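Local coordinates for protein halohydrin dehalogenase (Rhizobium radiobacter, PDB 4IY1) that probably catalyses the cofactor-independent removal of halide from vicinal halohydrins to form epoxides, and the opening of epoxides by nucleophiles such as cyanide, at residues Lys215-Gly218 and Glu219-Phe223. The protein carries 37 engineered substitutions. Numbering follows the deposited sequence.
Engineered in segment 219-223: Thr222 (natural residue Ala).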
loop_
_atom_site.group_PDB
_atom_site.type_symbol
_atom_site.label_atom_id
_atom_site.label_comp_id
_atom_site.label_asym_id
_atom_site.label_seq_id
_atom_site.Cartn_x
_atom_site.Cartn_y
_atom_site.Cartn_z
ATOM N N LYS B 215 -7.408 -24.605 8.434
ATOM C CA LYS B 215 -6.748 -24.609 9.713
ATOM C C LYS B 215 -5.782 -23.408 9.809
ATOM O O LYS B 215 -5.508 -22.917 10.897
ATOM C CB LYS B 215 -5.982 -25.917 9.908
ATOM C CG LYS B 215 -5.018 -25.861 11.072
ATOM C CD LYS B 215 -4.995 -27.167 11.835
ATOM C CE LYS B 215 -4.938 -26.959 13.343
ATOM N NZ LYS B 215 -3.998 -27.968 13.900
ATOM N N GLU B 216 -5.196 -23.009 8.685
ATOM C CA GLU B 216 -4.267 -21.867 8.689
ATOM C C GLU B 216 -5.053 -20.579 8.976
ATOM O O GLU B 216 -4.740 -19.835 9.916
ATOM C CB GLU B 216 -3.514 -21.774 7.350
ATOM C CG GLU B 216 -2.385 -22.811 7.211
ATOM C CD GLU B 216 -1.726 -22.787 5.835
ATOM O OE1 GLU B 216 -0.511 -22.468 5.760
ATOM O OE2 GLU B 216 -2.453 -22.940 4.811
ATOM N N LEU B 217 -6.200 -20.473 8.319
ATOM C CA LEU B 217 -7.095 -19.351 8.499
ATOM C C LEU B 217 -7.643 -19.291 9.930
ATOM O O LEU B 217 -7.566 -18.250 10.593
ATOM C CB LEU B 217 -8.217 -19.388 7.455
ATOM C CG LEU B 217 -9.066 -18.105 7.409
ATOM C CD1 LEU B 217 -9.788 -17.902 6.084
ATOM C CD2 LEU B 217 -10.026 -18.110 8.581
ATOM N N GLY B 218 -8.023 -20.447 10.466
ATOM C CA GLY B 218 -8.314 -20.593 11.901
ATOM C C GLY B 218 -7.204 -20.269 12.873
ATOM O O GLY B 218 -7.447 -19.708 13.954
ATOM N N GLU B 219 -5.990 -20.707 12.573
ATOM C CA GLU B 219 -4.898 -20.458 13.508
ATOM C C GLU B 219 -4.656 -18.930 13.611
ATOM O O GLU B 219 -4.346 -18.401 14.679
ATOM C CB GLU B 219 -3.613 -21.185 13.060
ATOM C CG GLU B 219 -3.728 -22.714 13.037
ATOM C CD GLU B 219 -3.327 -23.347 14.351
ATOM O OE1 GLU B 219 -3.228 -22.637 15.364
ATOM O OE2 GLU B 219 -3.028 -24.544 14.358
ATOM N N LEU B 220 -4.820 -18.231 12.497
ATOM C CA LEU B 220 -4.537 -16.802 12.458
ATOM C C LEU B 220 -5.609 -16.059 13.245
ATOM O O LEU B 220 -5.305 -15.301 14.148
ATOM C CB LEU B 220 -4.512 -16.286 11.017
ATOM C CG LEU B 220 -4.310 -14.768 10.903
ATOM C CD1 LEU B 220 -3.022 -14.324 11.611
ATOM C CD2 LEU B 220 -4.287 -14.300 9.470
ATOM N N VAL B 221 -6.859 -16.341 12.925
ATOM C CA VAL B 221 -7.993 -15.800 13.666
ATOM C C VAL B 221 -7.728 -15.979 15.157
ATOM O O VAL B 221 -7.839 -15.037 15.938
ATOM C CB VAL B 221 -9.314 -16.531 13.299
ATOM C CG1 VAL B 221 -10.350 -16.341 14.415
ATOM C CG2 VAL B 221 -9.863 -16.035 11.967
ATOM N N THR B 222 -7.332 -17.188 15.549
ATOM C CA THR B 222 -7.208 -17.521 16.967
ATOM C C THR B 222 -6.017 -16.855 17.641
ATOM O O THR B 222 -6.130 -16.371 18.768
ATOM C CB THR B 222 -7.133 -19.046 17.177
ATOM O OG1 THR B 222 -8.311 -19.658 16.618
ATOM C CG2 THR B 222 -7.047 -19.387 18.658
ATOM N N PHE B 223 -4.889 -16.763 16.935
ATOM C CA PHE B 223 -3.775 -15.947 17.431
ATOM C C PHE B 223 -4.179 -14.467 17.650
ATOM O O PHE B 223 -3.802 -13.832 18.659
ATOM C CB PHE B 223 -2.598 -16.039 16.444
ATOM C CG PHE B 223 -1.424 -15.184 16.821
ATOM C CD1 PHE B 223 -0.632 -15.524 17.901
ATOM C CD2 PHE B 223 -1.086 -14.073 16.065
ATOM C CE1 PHE B 223 0.434 -14.738 18.266
ATOM C CE2 PHE B 223 0.031 -13.316 16.376
ATOM C CZ PHE B 223 0.799 -13.653 17.464
#
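Gly218 O accepts two hydrogen bonds from the engineered Thr222. Thr222 OG1 lies 2.8 Å from Gly218 O, and Thr222 N lies 3.0 Å from Gly218 O. The two donors reach the oxygen from opposite faces of its carbonyl plane. OG1 stands beside the backbone N of Thr222 (chi1 -58°), which turns the hydroxyl back toward the preceding turn. Lys215 and Glu219 form a long salt bridge at the surface, with NZ of Lys215 3.6 Å from OE2 of Glu219. OE2 sits closer to Lys215 CE, at 3.2 Å. OE1 of Glu219 forms a salt bridge with NE of Arg20. Regular i to i+4 backbone bonds run alongside, among them Val221 N to Leu217 O (3.1 Å). Residues 215-223 lie on helix 214-225, which packs against the parallel sheet of a Rossmann-type fold related to short-chain dehydrogenases/reductases. Leu217 CD2 touches Val221 CG2 at 4.0 Å. Leu217 and Val221 also pack on Ser17 of helix 14-23, and Val221 with Leu220 on Ile173 of strand 170-175. At the subunit interface Phe223 stacks on Phe223 of the second subunit, and Glu216 OE1 accepts from Tyr231 N of that subunit, while its OE2 accepts from Thr213 N and salt-bridges Arg210 in the same chain.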